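Local coordinates for protein ethyl acetate hydrolase (Pseudomonas veronii, PDB 5EFZ) that hydrolyses ethyl acetate to ethanol and acetate in the degradation of short-chain methyl ketones such as 2-butanone, at residues Ile62-Trp67 with Leu146-Ser151; Asp127-His132 with Val162-Phe167; Lys296-Pro301 with Ala353-Ser358. One frame throughout, in Å; residues are numbered along the deposited sequence.

Contact 1 lies deep in the central sheet of the alpha/beta hydrolase fold, whereas contacts 2 and 3 are only partly buried and join helix ends to their surroundings, one on each side of that sheet. Contacts 1 and 3 share the sheet: L146 packs on L355 and L356, so helix 342-356 reaches both. Contacts 1 and 2 are linked through L63, which meets Q131, and through helix 152-163, which starts just after S151 and ends in contact 2. The chemistry follows place: main-chain hydrogen bonds and branched aliphatic groups in the core, stacked aromatic rings with a bridging water in contact 2, and leucine against tyrosine in contact 3.

Contact 1 of 3, residues Ile62-Trp67 with Leu146-Ser151; sequences ILVPTW and LVVGGS. With ACT (acetate ion), chain O.
S151, the inferred nucleophile, has its OG anti to the backbone N and makes a very short 2.5 Å hydrogen bond to O of an acetate ion. W67 borders the same ion: its CB lies 3.3 Å from acetate OXT, and the indole edge takes G150 O near its plane. H334 NE2 and the backbone N atoms of Y68 and M152 also bind the acetate; the two amides are placed as in a hydrolase oxyanion hole. Behind this site P65 has no N-H to offer, and a water donates to P65 O at 2.7 Å and accepts from G150 N, joining the two segments there. Farther back the strands run parallel. L63 supplies both direct bonds, its N donating to L146 O (3.0 Å, N-H...O 158°) and its O accepting from V148 N (3.1 Å), nearly along the C=O axis. CA-H groups of I62 and V64 lean on the carbonyls of L146 and V148. On one face, V148 CG1, held between its backbone N and carbonyl carbon (chi1 53°), sits 3.9 Å from I62 CG2 and 4.0 Å from V64 CG2, while I62 and L146 run alongside each other. L63 and V147 occupy the other face. A CB on G149 would press on P65 CD, so glycine suits this close approach. S151 has a positive phi of 54°, the strained turn of a nucleophile elbow ahead of helix 152-163. The bound ion is chemically the acetate product, though probably from the crystallisation liquor, and the amides around it would probably stabilise negative charge during ester hydrolysis.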
loop_
_atom_site.group_PDB
_atom_site.type_symbol
_atom_site.label_atom_id
_atom_site.label_comp_id
_atom_site.label_asym_id
_atom_site.label_seq_id
_atom_site.Cartn_x
_atom_site.Cartn_y
_atom_site.Cartn_z
ATOM N N ILE A 62 23.630 -11.109 22.833
ATOM C CA ILE A 62 22.402 -10.872 22.058
ATOM C C ILE A 62 22.823 -10.439 20.650
ATOM O O ILE A 62 23.632 -9.532 20.500
ATOM C CB ILE A 62 21.511 -9.781 22.686
ATOM C CG1 ILE A 62 21.052 -10.196 24.091
ATOM C CG2 ILE A 62 20.274 -9.453 21.739
ATOM C CD1 ILE A 62 20.247 -9.129 24.815
ATOM N N LEU A 63 22.292 -11.106 19.633
ATOM C CA LEU A 63 22.662 -10.761 18.246
ATOM C C LEU A 63 21.553 -9.925 17.655
ATOM O O LEU A 63 20.396 -10.288 17.774
ATOM C CB LEU A 63 22.868 -12.000 17.400
ATOM C CG LEU A 63 23.096 -11.754 15.895
ATOM C CD1 LEU A 63 24.488 -11.222 15.688
ATOM C CD2 LEU A 63 22.945 -13.079 15.171
ATOM N N VAL A 64 21.920 -8.803 17.029
ATOM C CA VAL A 64 20.954 -7.896 16.423
ATOM C C VAL A 64 21.333 -7.712 14.947
ATOM O O VAL A 64 22.278 -6.980 14.643
ATOM C CB VAL A 64 20.945 -6.537 17.135
ATOM C CG1 VAL A 64 19.846 -5.642 16.545
ATOM C CG2 VAL A 64 20.676 -6.743 18.669
ATOM N N PRO A 65 20.628 -8.405 14.033
ATOM C CA PRO A 65 20.831 -8.159 12.588
ATOM C C PRO A 65 20.217 -6.837 12.174
ATOM O O PRO A 65 19.419 -6.279 12.908
ATOM C CB PRO A 65 20.078 -9.318 11.896
ATOM C CG PRO A 65 19.816 -10.343 13.014
ATOM C CD PRO A 65 19.645 -9.481 14.266
ATOM N N THR A 66 20.605 -6.313 11.014
ATOM C CA THR A 66 20.090 -5.005 10.585
ATOM C C THR A 66 19.049 -5.199 9.483
ATOM O O THR A 66 18.936 -6.293 8.878
ATOM C CB THR A 66 21.246 -4.087 10.085
ATOM O OG1 THR A 66 21.858 -4.701 8.954
ATOM C CG2 THR A 66 22.360 -3.919 11.192
ATOM N N TRP A 67 18.279 -4.144 9.228
ATOM C CA TRP A 67 17.137 -4.256 8.344
ATOM C C TRP A 67 17.426 -3.605 6.999
ATOM O O TRP A 67 18.540 -3.137 6.740
ATOM C CB TRP A 67 15.889 -3.625 8.990
ATOM C CG TRP A 67 16.063 -2.209 9.486
ATOM C CD1 TRP A 67 16.576 -1.133 8.794
ATOM C CD2 TRP A 67 15.668 -1.708 10.777
ATOM N NE1 TRP A 67 16.544 0.003 9.590
ATOM C CE2 TRP A 67 16.000 -0.325 10.810
ATOM C CE3 TRP A 67 15.081 -2.295 11.905
ATOM C CZ2 TRP A 67 15.746 0.476 11.934
ATOM C CZ3 TRP A 67 14.841 -1.502 13.028
ATOM C CH2 TRP A 67 15.171 -0.132 13.032
ATOM N N LEU A 146 19.629 -14.289 23.006
ATOM C CA LEU A 146 18.505 -13.735 22.241
ATOM C C LEU A 146 19.011 -13.369 20.860
ATOM O O LEU A 146 20.134 -12.872 20.745
ATOM C CB LEU A 146 17.920 -12.482 22.932
ATOM C CG LEU A 146 16.882 -11.680 22.130
ATOM C CD1 LEU A 146 15.599 -12.559 21.994
ATOM C CD2 LEU A 146 16.544 -10.390 22.888
ATOM N N VAL A 147 18.228 -13.701 19.830
ATOM C CA VAL A 147 18.363 -13.102 18.516
ATOM C C VAL A 147 17.127 -12.214 18.315
ATOM O O VAL A 147 16.002 -12.658 18.513
ATOM C CB VAL A 147 18.460 -14.143 17.414
ATOM C CG1 VAL A 147 18.622 -13.435 16.063
ATOM C CG2 VAL A 147 19.697 -15.072 17.662
ATOM N N VAL A 148 17.336 -10.949 17.983
ATOM C CA VAL A 148 16.203 -10.036 17.804
ATOM C C VAL A 148 16.461 -9.097 16.634
ATOM O O VAL A 148 17.549 -8.522 16.505
ATOM C CB VAL A 148 15.910 -9.212 19.112
ATOM C CG1 VAL A 148 17.188 -8.477 19.631
ATOM C CG2 VAL A 148 14.700 -8.225 18.911
ATOM N N GLY A 149 15.449 -8.926 15.780
ATOM C CA GLY A 149 15.577 -7.972 14.689
ATOM C C GLY A 149 14.214 -7.633 14.141
ATOM O O GLY A 149 13.239 -8.331 14.432
ATOM N N GLY A 150 14.148 -6.559 13.358
ATOM C CA GLY A 150 12.891 -6.133 12.771
ATOM C C GLY A 150 12.970 -6.214 11.262
ATOM O O GLY A 150 14.020 -5.949 10.675
ATOM N N SER A 151 11.848 -6.596 10.673
ATOM C CA SER A 151 11.668 -6.747 9.219
ATOM C C SER A 151 12.731 -7.674 8.601
ATOM O O SER A 151 12.692 -8.865 8.881
ATOM C CB SER A 151 11.646 -5.395 8.536
ATOM O OG SER A 151 11.123 -5.564 7.223
HETATM C C ACT O . 12.936 -3.172 6.596
HETATM O O ACT O . 11.726 -3.359 6.282
HETATM O OXT ACT O . 13.705 -4.192 6.610
HETATM C CH3 ACT O . 13.413 -1.807 6.959
HETATM O O HOH W 1 16.897 -5.252 12.696
#

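Contact 2 of 3, residues Asp127-His132 with Val162-Phe167; sequences DVSAQH and VRYPDF
One water oxygen has three partners here: it donates to S129 O at 3.0 Å, pairs with H132 ND1 at 3.0 Å, and touches Y164 OH at 3.4 Å, a weak bond. It thus ties a backbone carbonyl of helix 124-139 to two rings from different segments. Those rings form an offset stack, centroids 3.9 Å apart and planes only 9° from parallel. H132 CG stands anti to its backbone N (chi1 179°), which carries the imidazole out from the helix and lays it over the phenol, CG 3.5 Å from Y164 CZ. The opposite face of the phenol is covered near its rim by R163 CG, and its edge receives V128 CG1, 3.9 Å from Y164 CE1. F167 completes the cluster: the edge of H132 points to its face in an offset edge-to-face pair, planes at 62°, H132 NE2 lying 3.8 Å from F167 CE2. An alanine in place of Y164 would remove the ring that stacks on H132 and would probably loosen the imidazole and deprive the water of its weak third partner. R163 bends at chi3 and passes V128 in the opposite sense, CD 4.0 Å from V128 CG1; its NE forms a salt bridge with E159, one turn earlier on its own helix. Y164 is the first residue to leave helical geometry after helix 152-163, so the cluster packs the turn that ends this helix against helix 124-139. W160 meets the rings of both Y164 and F167, and F167 is also joined through its backbone to L144, just before strand 146-150.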
loop_
_atom_site.group_PDB
_atom_site.type_symbol
_atom_site.label_atom_id
_atom_site.label_comp_id
_atom_site.label_asym_id
_atom_site.label_seq_id
_atom_site.Cartn_x
_atom_site.Cartn_y
_atom_site.Cartn_z
ATOM N N ASP A 127 23.809 -14.401 5.103
ATOM C CA ASP A 127 24.043 -13.585 6.300
ATOM C C ASP A 127 24.140 -14.412 7.582
ATOM O O ASP A 127 25.041 -14.217 8.419
ATOM C CB ASP A 127 22.929 -12.556 6.474
ATOM C CG ASP A 127 23.086 -11.366 5.522
ATOM O OD1 ASP A 127 24.055 -10.600 5.689
ATOM O OD2 ASP A 127 22.233 -11.182 4.627
ATOM N N VAL A 128 23.211 -15.339 7.749
ATOM C CA VAL A 128 23.173 -16.114 9.004
ATOM C C VAL A 128 24.381 -17.029 9.106
ATOM O O VAL A 128 24.986 -17.172 10.178
ATOM C CB VAL A 128 21.840 -16.875 9.107
ATOM C CG1 VAL A 128 21.815 -17.863 10.323
ATOM C CG2 VAL A 128 20.706 -15.819 9.263
ATOM N N SER A 129 24.771 -17.626 7.985
ATOM C CA SER A 129 25.979 -18.459 7.992
ATOM C C SER A 129 27.228 -17.629 8.323
ATOM O O SER A 129 28.064 -18.047 9.142
ATOM C CB SER A 129 26.141 -19.180 6.647
ATOM O OG SER A 129 27.357 -19.922 6.633
ATOM N N ALA A 130 27.342 -16.452 7.703
ATOM C CA ALA A 130 28.445 -15.544 8.004
ATOM C C ALA A 130 28.449 -15.101 9.471
ATOM O O ALA A 130 29.507 -15.079 10.116
ATOM C CB ALA A 130 28.394 -14.304 7.076
ATOM N N GLN A 131 27.284 -14.739 9.987
ATOM C CA GLN A 131 27.153 -14.370 11.411
ATOM C C GLN A 131 27.545 -15.506 12.351
ATOM O O GLN A 131 28.183 -15.298 13.403
ATOM C CB GLN A 131 25.722 -13.918 11.710
ATOM C CG GLN A 131 25.383 -12.544 11.074
ATOM C CD GLN A 131 23.893 -12.326 10.908
ATOM O OE1 GLN A 131 23.084 -13.046 11.482
ATOM N NE2 GLN A 131 23.521 -11.343 10.071
ATOM N N HIS A 132 27.116 -16.708 12.009
ATOM C CA HIS A 132 27.471 -17.860 12.826
ATOM C C HIS A 132 28.991 -18.061 12.844
ATOM O O HIS A 132 29.577 -18.393 13.892
ATOM C CB HIS A 132 26.757 -19.101 12.314
ATOM C CG HIS A 132 27.095 -20.345 13.081
ATOM N ND1 HIS A 132 28.048 -21.240 12.656
ATOM C CD2 HIS A 132 26.593 -20.852 14.233
ATOM C CE1 HIS A 132 28.139 -22.237 13.521
ATOM N NE2 HIS A 132 27.268 -22.025 14.490
ATOM N N VAL A 162 15.885 -21.495 12.881
ATOM C CA VAL A 162 15.634 -22.742 12.141
ATOM C C VAL A 162 16.958 -23.445 11.798
ATOM O O VAL A 162 17.066 -24.663 11.902
ATOM C CB VAL A 162 14.824 -22.489 10.825
ATOM C CG1 VAL A 162 14.806 -23.743 9.917
ATOM C CG2 VAL A 162 13.401 -22.065 11.154
ATOM N N ARG A 163 17.960 -22.671 11.405
ATOM C CA ARG A 163 19.215 -23.228 10.898
ATOM C C ARG A 163 20.112 -23.765 12.013
ATOM O O ARG A 163 20.790 -24.799 11.852
ATOM C CB ARG A 163 19.968 -22.158 10.079
ATOM C CG ARG A 163 21.247 -22.652 9.418
ATOM C CD ARG A 163 22.022 -21.539 8.735
ATOM N NE ARG A 163 21.403 -21.142 7.481
ATOM C CZ ARG A 163 21.986 -21.237 6.295
ATOM N NH1 ARG A 163 23.229 -21.709 6.183
ATOM N NH2 ARG A 163 21.312 -20.874 5.223
ATOM N N TYR A 164 20.106 -23.073 13.151
ATOM C CA TYR A 164 20.878 -23.485 14.311
ATOM C C TYR A 164 20.017 -23.558 15.580
ATOM O O TYR A 164 20.158 -22.731 16.495
ATOM C CB TYR A 164 22.042 -22.523 14.530
ATOM C CG TYR A 164 22.960 -22.340 13.350
ATOM C CD1 TYR A 164 22.955 -21.156 12.629
ATOM C CD2 TYR A 164 23.858 -23.333 12.980
ATOM C CE1 TYR A 164 23.792 -20.964 11.577
ATOM C CE2 TYR A 164 24.713 -23.148 11.902
ATOM C CZ TYR A 164 24.665 -21.963 11.209
ATOM O OH TYR A 164 25.501 -21.753 10.151
ATOM N N PRO A 165 19.120 -24.545 15.647
ATOM C CA PRO A 165 18.072 -24.415 16.673
ATOM C C PRO A 165 18.555 -24.455 18.120
ATOM O O PRO A 165 17.988 -23.752 18.952
ATOM C CB PRO A 165 17.135 -25.590 16.375
ATOM C CG PRO A 165 17.844 -26.458 15.418
ATOM C CD PRO A 165 18.880 -25.662 14.722
ATOM N N ASP A 166 19.583 -25.234 18.426
ATOM C CA ASP A 166 20.139 -25.219 19.783
ATOM C C ASP A 166 20.929 -23.943 20.141
ATOM O O ASP A 166 21.051 -23.558 21.309
ATOM C CB ASP A 166 21.057 -26.433 19.970
ATOM C CG ASP A 166 20.277 -27.729 20.144
ATOM O OD1 ASP A 166 19.321 -27.761 20.955
ATOM O OD2 ASP A 166 20.605 -28.709 19.454
ATOM N N PHE A 167 21.470 -23.292 19.130
ATOM C CA PHE A 167 22.310 -22.126 19.326
ATOM C C PHE A 167 21.478 -20.934 19.837
ATOM O O PHE A 167 21.973 -20.094 20.590
ATOM C CB PHE A 167 22.987 -21.783 17.986
ATOM C CG PHE A 167 24.281 -21.007 18.101
ATOM C CD1 PHE A 167 24.273 -19.617 18.221
ATOM C CD2 PHE A 167 25.500 -21.666 18.025
ATOM C CE1 PHE A 167 25.497 -18.887 18.271
ATOM C CE2 PHE A 167 26.714 -20.962 18.086
ATOM C CZ PHE A 167 26.708 -19.569 18.208
HETATM O O HOH W 2 28.817 -20.869 9.805
#

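Contact 3 of 3, residues Lys296-Pro301 with Ala353-Ser358; sequences KTYVMP and AELLSS
L355, Y298 and K296 carry most of this junction between strand 296-300 and the last turn of helix 342-356. L355 has CG anti to its backbone N (chi1 -179°), which carries CG, and with it the methyls, toward the strand. Its CD1 sits over the phenol face of Y298 in a CH-pi contact, 4.0 Å from the ring centroid and 13° off the normal, while its CB rests 3.6 Å from Y298 CE2. L355 CD1 also touches K296 CG at 3.6 Å, so a single branch fills the corner between tyrosine and lysine. K296 begins by pointing at the helix, then turns at chi2 (64°) and carries its amine off to N322 O; only its aliphatic part serves the leucine. At the far end of the ring, Y298 OH lies 3.4 Å from E354 CG, with the carboxylate plane at right angles to the phenol. That carboxylate pairs with R326, a residue that Y298 also touches. The helix end is fastened locally: E354 O accepts from S357 N and, at 2.8 Å, from S357 OG, the latter on a lone pair in the carbonyl plane. S358 N bonds back to L355 O, and S358 OG comes within 4.3 Å of K296 CG. Beyond the pair, L355 continues onto R170 and A172 of strand 170-174. Strand and helix therefore meet through carbon and ring surface, with the charges of K296 and E354 led outward to partners of their own, so the adhesion is chiefly apolar and probably owes little to direct electrostatic pairing.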
loop_
_atom_site.group_PDB
_atom_site.type_symbol
_atom_site.label_atom_id
_atom_site.label_comp_id
_atom_site.label_asym_id
_atom_site.label_seq_id
_atom_site.Cartn_x
_atom_site.Cartn_y
_atom_site.Cartn_z
ATOM N N LYS A 296 12.800 -20.114 22.674
ATOM C CA LYS A 296 11.604 -19.414 23.166
ATOM C C LYS A 296 11.380 -18.219 22.288
ATOM O O LYS A 296 12.218 -17.300 22.238
ATOM C CB LYS A 296 11.773 -18.996 24.640
ATOM C CG LYS A 296 10.534 -18.314 25.280
ATOM C CD LYS A 296 9.358 -19.278 25.328
ATOM C CE LYS A 296 8.059 -18.606 25.814
ATOM N NZ LYS A 296 6.863 -19.521 25.736
ATOM N N THR A 297 10.258 -18.201 21.565
ATOM C CA THR A 297 10.083 -17.205 20.505
ATOM C C THR A 297 8.856 -16.296 20.676
ATOM O O THR A 297 7.750 -16.787 20.901
ATOM C CB THR A 297 9.959 -17.916 19.126
ATOM O OG1 THR A 297 11.088 -18.773 18.939
ATOM C CG2 THR A 297 9.887 -16.907 17.987
ATOM N N TYR A 298 9.075 -14.983 20.590
ATOM C CA TYR A 298 7.995 -13.984 20.525
ATOM C C TYR A 298 7.844 -13.500 19.079
ATOM O O TYR A 298 8.815 -13.031 18.455
ATOM C CB TYR A 298 8.289 -12.769 21.432
ATOM C CG TYR A 298 8.081 -12.988 22.914
ATOM C CD1 TYR A 298 7.779 -14.244 23.424
ATOM C CD2 TYR A 298 8.212 -11.931 23.808
ATOM C CE1 TYR A 298 7.609 -14.441 24.803
ATOM C CE2 TYR A 298 8.042 -12.115 25.185
ATOM C CZ TYR A 298 7.743 -13.358 25.661
ATOM O OH TYR A 298 7.578 -13.533 27.008
ATOM N N VAL A 299 6.628 -13.629 18.546
ATOM C CA VAL A 299 6.301 -13.162 17.205
ATOM C C VAL A 299 5.552 -11.847 17.384
ATOM O O VAL A 299 4.494 -11.820 18.040
ATOM C CB VAL A 299 5.422 -14.185 16.445
ATOM C CG1 VAL A 299 5.033 -13.637 15.037
ATOM C CG2 VAL A 299 6.118 -15.560 16.360
ATOM N N MET A 300 6.137 -10.768 16.881
ATOM C CA MET A 300 5.671 -9.418 17.223
ATOM C C MET A 300 5.464 -8.543 15.993
ATOM O O MET A 300 6.256 -7.653 15.710
ATOM C CB MET A 300 6.673 -8.757 18.210
ATOM C CG MET A 300 6.871 -9.630 19.497
ATOM S SD MET A 300 7.987 -8.846 20.676
ATOM C CE MET A 300 7.044 -7.459 21.163
ATOM N N PRO A 301 4.363 -8.782 15.273
ATOM C CA PRO A 301 4.035 -7.838 14.196
ATOM C C PRO A 301 3.640 -6.474 14.773
ATOM O O PRO A 301 3.292 -6.405 15.952
ATOM C CB PRO A 301 2.831 -8.491 13.511
ATOM C CG PRO A 301 2.134 -9.271 14.661
ATOM C CD PRO A 301 3.323 -9.812 15.468
ATOM N N ALA A 353 11.961 -7.716 27.903
ATOM C CA ALA A 353 12.449 -7.976 29.252
ATOM C C ALA A 353 11.813 -9.271 29.777
ATOM O O ALA A 353 12.457 -10.073 30.465
ATOM C CB ALA A 353 12.146 -6.780 30.181
ATOM N N GLU A 354 10.562 -9.501 29.414
ATOM C CA GLU A 354 9.858 -10.694 29.866
ATOM C C GLU A 354 10.471 -11.909 29.188
ATOM O O GLU A 354 10.703 -12.930 29.816
ATOM C CB GLU A 354 8.365 -10.600 29.562
ATOM C CG GLU A 354 7.598 -11.843 29.977
ATOM C CD GLU A 354 6.098 -11.685 29.857
ATOM O OE1 GLU A 354 5.613 -10.551 29.647
ATOM O OE2 GLU A 354 5.400 -12.711 29.974
ATOM N N LEU A 355 10.781 -11.770 27.903
ATOM C CA LEU A 355 11.417 -12.854 27.147
ATOM C C LEU A 355 12.759 -13.224 27.737
ATOM O O LEU A 355 13.079 -14.410 27.903
ATOM C CB LEU A 355 11.588 -12.443 25.675
ATOM C CG LEU A 355 12.224 -13.485 24.749
ATOM C CD1 LEU A 355 11.478 -14.815 24.850
ATOM C CD2 LEU A 355 12.129 -12.939 23.297
ATOM N N LEU A 356 13.562 -12.214 28.058
ATOM C CA LEU A 356 14.905 -12.444 28.607
ATOM C C LEU A 356 14.869 -13.026 30.013
ATOM O O LEU A 356 15.902 -13.456 30.529
ATOM C CB LEU A 356 15.709 -11.142 28.615
ATOM C CG LEU A 356 16.178 -10.749 27.187
ATOM C CD1 LEU A 356 16.529 -9.255 27.101
ATOM C CD2 LEU A 356 17.421 -11.593 26.849
ATOM N N SER A 357 13.698 -13.043 30.643
ATOM C CA SER A 357 13.622 -13.595 31.993
ATOM C C SER A 357 13.128 -15.047 31.996
ATOM O O SER A 357 12.986 -15.667 33.064
ATOM C CB SER A 357 12.726 -12.722 32.873
ATOM O OG SER A 357 11.365 -12.961 32.551
ATOM N N SER A 358 12.891 -15.614 30.812
ATOM C CA SER A 358 12.477 -17.013 30.743
ATOM C C SER A 358 13.639 -17.886 31.270
ATOM O O SER A 358 14.802 -17.647 30.947
ATOM C CB SER A 358 12.076 -17.405 29.311
ATOM O OG SER A 358 13.231 -17.480 28.471
#